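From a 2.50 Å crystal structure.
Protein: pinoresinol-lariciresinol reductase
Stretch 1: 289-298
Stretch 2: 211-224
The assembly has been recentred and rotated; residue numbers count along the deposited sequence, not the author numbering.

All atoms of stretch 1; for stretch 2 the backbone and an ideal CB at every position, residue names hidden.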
ATOM      1  N   ASN A 289      28.583  10.560  -4.614  1.00 40.35           N
ATOM      2  CA  ASN A 289      27.355  10.655  -5.425  1.00 40.52           C
ATOM      3  C   ASN A 289      26.289  11.466  -4.667  1.00 37.58           C
ATOM      4  O   ASN A 289      25.149  11.038  -4.441  1.00 37.59           O
ATOM      5  CB  ASN A 289      26.791   9.223  -5.749  1.00 47.81           C
ATOM      6  CG  ASN A 289      27.168   8.516  -7.072  1.00 56.25           C
ATOM      7  OD1 ASN A 289      26.438   8.574  -8.069  1.00 56.19           O
ATOM      8  ND2 ASN A 289      28.274   7.766  -7.144  1.00 62.50           N
ATOM      9  N   ALA A 290      26.690  12.692  -4.293  1.00 31.11           N
ATOM     10  CA  ALA A 290      25.896  13.606  -3.493  1.00 22.35           C
ATOM     11  C   ALA A 290      26.500  14.987  -3.332  1.00 20.02           C
ATOM     12  O   ALA A 290      27.668  15.165  -3.650  1.00 14.98           O
ATOM     13  CB  ALA A 290      25.702  13.060  -2.095  1.00 27.39           C
ATOM     14  N   ILE A 291      25.689  15.981  -2.912  1.00 18.49           N
ATOM     15  CA  ILE A 291      26.115  17.340  -2.571  1.00 18.05           C
ATOM     16  C   ILE A 291      25.323  17.908  -1.379  1.00 20.50           C
ATOM     17  O   ILE A 291      24.435  17.247  -0.837  1.00 20.66           O
ATOM     18  CB  ILE A 291      25.958  18.432  -3.711  1.00 20.68           C
ATOM     19  CG1 ILE A 291      24.584  18.446  -4.340  1.00 20.67           C
ATOM     20  CG2 ILE A 291      27.056  18.233  -4.690  1.00 19.34           C
ATOM     21  CD1 ILE A 291      24.149  17.298  -5.227  1.00 22.46           C
ATOM     22  N   GLU A 292      25.660  19.132  -0.931  1.00 20.67           N
ATOM     23  CA  GLU A 292      24.943  19.843   0.119  1.00 21.29           C
ATOM     24  C   GLU A 292      24.356  21.123  -0.494  1.00 22.83           C
ATOM     25  O   GLU A 292      25.071  21.915  -1.115  1.00 27.56           O
ATOM     26  CB  GLU A 292      25.907  20.198   1.250  1.00 20.13           C
ATOM     27  CG  GLU A 292      25.301  20.559   2.614  1.00 15.67           C
ATOM     28  CD  GLU A 292      24.661  21.934   2.807  1.00 18.25           C
ATOM     29  OE1 GLU A 292      23.429  22.037   2.777  1.00 18.92           O
ATOM     30  OE2 GLU A 292      25.402  22.890   3.019  1.00  6.92           O
ATOM     31  N   ALA A 293      23.063  21.385  -0.290  1.00 15.60           N
ATOM     32  CA  ALA A 293      22.394  22.525  -0.866  1.00 12.63           C
ATOM     33  C   ALA A 293      22.898  23.890  -0.490  1.00 12.16           C
ATOM     34  O   ALA A 293      22.913  24.784  -1.327  1.00 10.75           O
ATOM     35  CB  ALA A 293      20.943  22.470  -0.516  1.00 13.52           C
ATOM     36  N   THR A 294      23.361  24.032   0.755  1.00 19.27           N
ATOM     37  CA  THR A 294      23.827  25.309   1.309  1.00 20.59           C
ATOM     38  C   THR A 294      25.248  25.675   0.933  1.00 21.85           C
ATOM     39  O   THR A 294      25.527  26.865   0.798  1.00 26.04           O
ATOM     40  CB  THR A 294      23.671  25.261   2.820  1.00 19.70           C
ATOM     41  OG1 THR A 294      22.301  24.922   2.986  1.00 15.10           O
ATOM     42  CG2 THR A 294      24.049  26.526   3.566  1.00 26.38           C
ATOM     43  N   LYS A 295      26.142  24.690   0.750  1.00 23.77           N
ATOM     44  CA  LYS A 295      27.492  24.912   0.232  1.00 23.40           C
ATOM     45  C   LYS A 295      27.433  25.518  -1.172  1.00 23.99           C
ATOM     46  O   LYS A 295      28.028  26.566  -1.444  1.00 24.54           O
ATOM     47  CB  LYS A 295      28.289  23.596   0.130  1.00 30.98           C
ATOM     48  CG  LYS A 295      29.087  23.064   1.324  1.00 31.51           C
ATOM     49  CD  LYS A 295      29.627  21.666   0.972  1.00 37.12           C
ATOM     50  CE  LYS A 295      30.412  21.063   2.154  1.00 41.69           C
ATOM     51  NZ  LYS A 295      30.959  19.733   1.904  1.00 42.90           N
ATOM     52  N   LEU A 296      26.680  24.838  -2.057  1.00 24.20           N
ATOM     53  CA  LEU A 296      26.448  25.225  -3.451  1.00 21.71           C
ATOM     54  C   LEU A 296      25.844  26.605  -3.640  1.00 20.45           C
ATOM     55  O   LEU A 296      26.289  27.398  -4.479  1.00 16.33           O
ATOM     56  CB  LEU A 296      25.510  24.251  -4.126  1.00 24.95           C
ATOM     57  CG  LEU A 296      25.932  22.849  -4.453  1.00 27.34           C
ATOM     58  CD1 LEU A 296      24.706  21.947  -4.445  1.00 24.69           C
ATOM     59  CD2 LEU A 296      26.673  22.864  -5.769  1.00 23.83           C
ATOM     60  N   TYR A 297      24.804  26.904  -2.853  1.00 18.66           N
ATOM     61  CA  TYR A 297      24.151  28.179  -3.027  1.00 21.44           C
ATOM     62  C   TYR A 297      24.380  28.943  -1.744  1.00 20.13           C
ATOM     63  O   TYR A 297      23.508  28.998  -0.875  1.00 20.45           O
ATOM     64  CB  TYR A 297      22.659  27.933  -3.328  1.00 21.01           C
ATOM     65  CG  TYR A 297      22.513  26.880  -4.399  1.00 23.05           C
ATOM     66  CD1 TYR A 297      22.999  27.080  -5.697  1.00 24.33           C
ATOM     67  CD2 TYR A 297      22.014  25.640  -4.032  1.00 26.70           C
ATOM     68  CE1 TYR A 297      22.999  26.018  -6.611  1.00 23.61           C
ATOM     69  CE2 TYR A 297      22.015  24.588  -4.942  1.00 22.57           C
ATOM     70  CZ  TYR A 297      22.503  24.769  -6.223  1.00 22.93           C
ATOM     71  OH  TYR A 297      22.477  23.701  -7.104  1.00 23.37           O
ATOM     72  N   PRO A 298      25.581  29.511  -1.567  1.00 19.93           N
ATOM     73  CA  PRO A 298      25.973  30.204  -0.353  1.00 27.54           C
ATOM     74  C   PRO A 298      25.181  31.500  -0.190  1.00 31.47           C
ATOM     75  O   PRO A 298      24.815  31.897   0.915  1.00 37.45           O
ATOM     76  CB  PRO A 298      27.460  30.359  -0.550  1.00 26.19           C
ATOM     77  CG  PRO A 298      27.583  30.676  -2.017  1.00 21.82           C
ATOM     78  CD  PRO A 298      26.645  29.619  -2.552  1.00 19.96           C
ATOM     79  N   UNK A 211      24.743  21.666 -13.334  1.00 27.72           N
ATOM     80  CA  UNK A 211      25.555  20.534 -13.768  1.00 28.35           C
ATOM     81  C   UNK A 211      26.050  19.629 -12.663  1.00 28.80           C
ATOM     82  O   UNK A 211      26.162  18.414 -12.826  1.00 32.61           O
ATOM     83  CB  UNK A 211      26.765  21.053 -14.548  1.00 28.35           C
ATOM     84  N   UNK A 212      26.317  20.298 -11.543  1.00 26.99           N
ATOM     85  CA  UNK A 212      26.749  19.690 -10.303  1.00 21.64           C
ATOM     86  C   UNK A 212      25.705  18.820  -9.617  1.00 21.32           C
ATOM     87  O   UNK A 212      26.096  17.869  -8.950  1.00 20.78           O
ATOM     88  CB  UNK A 212      27.193  20.791  -9.338  1.00 21.64           C
ATOM     89  N   UNK A 213      24.390  19.108  -9.695  1.00 19.39           N
ATOM     90  CA  UNK A 213      23.411  18.284  -8.998  1.00 18.74           C
ATOM     91  C   UNK A 213      22.848  17.152  -9.841  1.00 20.77           C
ATOM     92  O   UNK A 213      21.899  16.446  -9.478  1.00 18.90           O
ATOM     93  CB  UNK A 213      22.260  19.164  -8.507  1.00 18.74           C
ATOM     94  N   UNK A 214      23.565  16.958 -10.950  1.00 23.33           N
ATOM     95  CA  UNK A 214      23.267  15.956 -11.957  1.00 29.00           C
ATOM     96  C   UNK A 214      23.554  14.528 -11.512  1.00 33.02           C
ATOM     97  O   UNK A 214      24.714  14.105 -11.378  1.00 40.09           O
ATOM     98  CB  UNK A 214      24.066  16.260 -13.226  1.00 29.00           C
ATOM     99  N   UNK A 215      22.455  13.789 -11.318  1.00 27.99           N
ATOM    100  CA  UNK A 215      22.422  12.401 -10.858  1.00 27.82           C
ATOM    101  C   UNK A 215      22.866  12.179  -9.415  1.00 28.94           C
ATOM    102  O   UNK A 215      22.853  11.063  -8.889  1.00 32.93           O
ATOM    103  CB  UNK A 215      23.305  11.553 -11.776  1.00 27.82           C
ATOM    104  N   UNK A 216      23.190  13.300  -8.762  1.00 28.72           N
ATOM    105  CA  UNK A 216      23.586  13.410  -7.375  1.00 23.43           C
ATOM    106  C   UNK A 216      22.408  13.651  -6.422  1.00 23.20           C
ATOM    107  O   UNK A 216      21.363  14.207  -6.801  1.00 18.97           O
ATOM    108  CB  UNK A 216      24.606  14.541  -7.230  1.00 23.43           C
ATOM    109  N   UNK A 217      22.587  13.213  -5.151  1.00 26.28           N
ATOM    110  CA  UNK A 217      21.603  13.448  -4.081  1.00 20.52           C
ATOM    111  C   UNK A 217      21.935  14.805  -3.471  1.00 23.23           C
ATOM    112  O   UNK A 217      23.105  15.102  -3.229  1.00 25.12           O
ATOM    113  CB  UNK A 217      21.626  12.340  -3.026  1.00 20.52           C
ATOM    114  N   UNK A 218      20.932  15.676  -3.281  1.00 22.34           N
ATOM    115  CA  UNK A 218      21.155  17.005  -2.742  1.00 16.12           C
ATOM    116  C   UNK A 218      20.630  17.046  -1.337  1.00 12.49           C
ATOM    117  O   UNK A 218      19.420  17.023  -1.136  1.00 20.39           O
ATOM    118  CB  UNK A 218      20.493  18.081  -3.604  1.00 16.12           C
ATOM    119  N   UNK A 219      21.539  17.071  -0.368  1.00 14.29           N
ATOM    120  CA  UNK A 219      21.201  17.168   1.049  1.00  9.72           C
ATOM    121  C   UNK A 219      21.108  18.637   1.457  1.00  9.42           C
ATOM    122  O   UNK A 219      21.887  19.475   1.008  1.00 12.36           O
ATOM    123  CB  UNK A 219      22.235  16.435   1.906  1.00  9.72           C
ATOM    124  N   UNK A 220      20.110  19.042   2.236  1.00 11.77           N
ATOM    125  CA  UNK A 220      20.103  20.395   2.769  1.00  4.76           C
ATOM    126  C   UNK A 220      20.452  20.068   4.220  1.00  9.23           C
ATOM    127  O   UNK A 220      19.781  19.276   4.911  1.00  3.15           O
ATOM    128  CB  UNK A 220      18.788  21.155   2.579  1.00  4.76           C
ATOM    129  N   UNK A 221      21.630  20.604   4.596  1.00  7.90           N
ATOM    130  CA  UNK A 221      22.216  20.373   5.917  1.00  6.16           C
ATOM    131  C   UNK A 221      22.655  21.677   6.522  1.00  3.83           C
ATOM    132  O   UNK A 221      23.856  21.809   6.767  1.00  4.95           O
ATOM    133  CB  UNK A 221      23.398  19.405   5.836  1.00  6.16           C
ATOM    134  N   UNK A 222      21.798  22.698   6.758  1.00  6.75           N
ATOM    135  CA  UNK A 222      22.226  24.082   6.916  1.00  4.38           C
ATOM    136  C   UNK A 222      22.943  24.076   8.230  1.00 12.88           C
ATOM    137  O   UNK A 222      22.417  23.541   9.205  1.00 14.12           O
ATOM    138  CB  UNK A 222      21.073  25.087   6.877  1.00  4.38           C
ATOM    139  N   UNK A 223      24.196  24.546   8.238  1.00 16.83           N
ATOM    140  CA  UNK A 223      25.132  24.338   9.348  1.00 19.06           C
ATOM    141  C   UNK A 223      24.517  24.624  10.731  1.00 21.48           C
ATOM    142  O   UNK A 223      24.477  23.761  11.619  1.00 18.10           O
ATOM    143  CB  UNK A 223      26.361  25.226   9.147  1.00 19.06           C
ATOM    144  N   UNK A 224      23.914  25.823  10.814  1.00 20.07           N
ATOM    145  CA  UNK A 224      23.280  26.343  12.022  1.00 23.89           C
ATOM    146  C   UNK A 224      22.116  25.535  12.599  1.00 24.07           C
ATOM    147  O   UNK A 224      21.890  25.531  13.822  1.00 30.93           O
ATOM    148  CB  UNK A 224      22.778  27.758  11.729  1.00 23.89           C
TER

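Position 211 has nothing of stretch 1 within 5.5 Å of its CB, so the contact sets no rule; phi of -57° admits proline, and Pro211 is the deposited residue.

At 212 the CB points toward stretch 1, 4.2 Å from Leu296 CD2, with open space beyond. A leucine, methionine or long polar chain would do. It is Gln212, whose OE1 lies 3.6 Å from Leu296 CD2, a packing contact without a hydrogen bond.

Position 213 points sideways, its CB 4.2 Å from Ile291 CD1 and 4.8 Å from Tyr297 OH. A small branched residue such as valine or threonine suits this niche. Thr213 places its CG2 4.0 Å from Ile291 CD1, 4.0 Å from Leu296 CD1 and 3.5 Å from Tyr297 OH, while its OG1 is hydrogen-bonded elsewhere in the structure.

Position 214 points away and is free of stretch 1; it is Leu214. At 215 the positive phi of 68° favours glycine, asparagine or aspartate, and Asn215 is found.

At 216 the CB lies 3.4 Å from Ile291 CD1, a tight fit, so a slender, unbranched start is safest, with methionine, glutamine, lysine or arginine all plausible. Lys216 runs extended after chi1, and its CD passes 3.7 Å from Ala290 O.

At 217 the backbone pairs in parallel with Ala290. The N of 217 gives a weak bond to Asn289 O (3.4 Å), and its O accepts from Ile291 N at 2.7 Å. The CB lies on the same sheet face as Ala290 CB, so valine, threonine or isoleucine would fit. Thr217 sets its CB 4.2 Å from Ala290 CB, a side-by-side pairing on one face of the sheet.

Position 218 shares the other face with Ile291, its CB 4.1 Å from Ile291 CD1. Ala293, Leu296 and Tyr297 lie farther along, which calls for a long apolar chain: leucine might reach part way, methionine farther. Met218 extends with chi1 and chi2 both t, bringing SD 3.7 Å from Ala293 CB and CE 3.7 Å from Leu296 CD1. The same CE meets the edge of the Tyr297 ring, 3.2 Å from its CE2.

At 219 the strand ladder continues: N donates to Ile291 O (2.9 Å), and O accepts from Ala293 N (2.6 Å). The CB returns to the face of Ala290 and Glu292, where the small Ala290 leaves room for a large apolar or aromatic group. Tyr219 packs its CE2 3.6 Å from Ala290 CB.

Position 220 points away overall, yet its CB is 4.0 Å from Ala293 CB; a beta-branched aliphatic is natural. Ile220 sets CG1 3.7 Å from Ala293 CB.

At 221 the backbone N donates to Glu292 OE1 (2.9 Å), the carboxylate that also caps the helix, so an amide hydrogen is required and proline excluded. The CB points sideways, 3.9 Å from Glu292 CG, so many residues would serve, long polar ones among them. Arg221 leads its end away, and its guanidinium bonds elsewhere.

Position 222, with CB 4.1 Å from Thr294 OG1, needs no donor; Pro222 fits its phi of -70°. Position 223 tolerates many residues, and Pro223 rests its CD 3.9 Å from Thr294 CG2. Position 224 is out of reach, and Met224 is unconstrained here.

Stretch 2 (211-224) PQTLNKTMYIRPPM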
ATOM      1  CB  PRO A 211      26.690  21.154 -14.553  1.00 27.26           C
ATOM      2  CG  PRO A 211      26.721  22.576 -14.061  1.00 31.99           C
ATOM      3  CD  PRO A 211      25.241  22.889 -13.948  1.00 29.95           C
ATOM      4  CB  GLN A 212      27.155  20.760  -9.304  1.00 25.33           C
ATOM      5  CG  GLN A 212      28.257  21.692  -9.768  1.00 27.04           C
ATOM      6  CD  GLN A 212      29.208  22.037  -8.632  1.00 30.51           C
ATOM      7  OE1 GLN A 212      29.340  23.195  -8.223  1.00 33.57           O
ATOM      8  NE2 GLN A 212      29.894  21.013  -8.105  1.00 31.39           N
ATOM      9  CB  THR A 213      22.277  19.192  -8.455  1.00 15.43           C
ATOM     10  OG1 THR A 213      21.635  19.867  -9.511  1.00 18.31           O
ATOM     11  CG2 THR A 213      22.849  20.230  -7.540  1.00 16.23           C
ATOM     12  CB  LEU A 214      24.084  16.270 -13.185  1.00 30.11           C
ATOM     13  CG  LEU A 214      23.452  16.346 -14.555  1.00 30.13           C
ATOM     14  CD1 LEU A 214      24.562  16.867 -15.458  1.00 28.31           C
ATOM     15  CD2 LEU A 214      22.829  15.015 -14.995  1.00 19.99           C
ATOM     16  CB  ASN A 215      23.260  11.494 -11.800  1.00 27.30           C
ATOM     17  CG  ASN A 215      22.685  11.319 -13.213  1.00 24.79           C
ATOM     18  OD1 ASN A 215      21.492  11.139 -13.451  1.00 18.47           O
ATOM     19  ND2 ASN A 215      23.540  11.339 -14.225  1.00 26.90           N
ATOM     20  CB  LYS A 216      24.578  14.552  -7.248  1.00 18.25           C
ATOM     21  CG  LYS A 216      26.008  14.298  -7.703  1.00 23.95           C
ATOM     22  CD  LYS A 216      26.859  15.476  -7.239  1.00 23.60           C
ATOM     23  CE  LYS A 216      28.374  15.266  -7.329  1.00 30.16           C
ATOM     24  NZ  LYS A 216      29.141  16.461  -7.005  1.00 18.67           N
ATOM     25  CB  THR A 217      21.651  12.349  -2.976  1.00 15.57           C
ATOM     26  OG1 THR A 217      21.407  11.082  -3.621  1.00 11.95           O
ATOM     27  CG2 THR A 217      20.591  12.551  -1.898  1.00  7.40           C
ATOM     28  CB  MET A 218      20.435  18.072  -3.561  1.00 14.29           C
ATOM     29  CG  MET A 218      20.838  19.424  -3.021  1.00  8.15           C
ATOM     30  SD  MET A 218      19.723  20.731  -3.538  1.00 14.91           S
ATOM     31  CE  MET A 218      20.993  21.690  -4.239  1.00  2.00           C
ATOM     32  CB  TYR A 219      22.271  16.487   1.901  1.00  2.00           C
ATOM     33  CG  TYR A 219      22.435  14.979   1.711  1.00  5.42           C
ATOM     34  CD1 TYR A 219      21.438  14.109   2.138  1.00  7.27           C
ATOM     35  CD2 TYR A 219      23.586  14.451   1.121  1.00  7.37           C
ATOM     36  CE1 TYR A 219      21.596  12.728   1.975  1.00  9.95           C
ATOM     37  CE2 TYR A 219      23.746  13.076   0.955  1.00  2.00           C
ATOM     38  CZ  TYR A 219      22.750  12.220   1.384  1.00  3.82           C
ATOM     39  OH  TYR A 219      22.902  10.854   1.238  1.00  9.90           O
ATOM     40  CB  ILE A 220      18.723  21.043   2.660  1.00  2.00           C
ATOM     41  CG1 ILE A 220      18.090  20.915   1.278  1.00  2.00           C
ATOM     42  CG2 ILE A 220      18.951  22.511   2.967  1.00  7.96           C
ATOM     43  CD1 ILE A 220      16.843  21.769   0.986  1.00  2.00           C
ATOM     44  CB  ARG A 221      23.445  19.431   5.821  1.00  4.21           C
ATOM     45  CG  ARG A 221      23.087  17.983   5.986  1.00  2.00           C
ATOM     46  CD  ARG A 221      24.285  17.075   5.990  1.00  2.00           C
ATOM     47  NE  ARG A 221      23.803  15.730   6.287  1.00  4.01           N
ATOM     48  CZ  ARG A 221      24.588  14.645   6.302  1.00  5.14           C
ATOM     49  NH1 ARG A 221      25.901  14.668   6.040  1.00  2.00           N
ATOM     50  NH2 ARG A 221      24.028  13.496   6.635  1.00  7.53           N
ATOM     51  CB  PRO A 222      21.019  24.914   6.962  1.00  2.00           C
ATOM     52  CG  PRO A 222      19.957  23.979   6.479  1.00  2.00           C
ATOM     53  CD  PRO A 222      20.372  22.610   6.998  1.00  2.00           C
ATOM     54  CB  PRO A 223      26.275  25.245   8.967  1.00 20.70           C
ATOM     55  CG  PRO A 223      26.206  25.366   7.448  1.00 21.77           C
ATOM     56  CD  PRO A 223      24.731  25.446   7.209  1.00 13.62           C
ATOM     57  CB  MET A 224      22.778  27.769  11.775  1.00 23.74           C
ATOM     58  CG  MET A 224      23.929  28.761  11.780  1.00 28.36           C
ATOM     59  SD  MET A 224      23.457  30.513  11.858  1.00 36.67           S
ATOM     60  CE  MET A 224      23.035  30.603  13.580  1.00 40.24           C
TER
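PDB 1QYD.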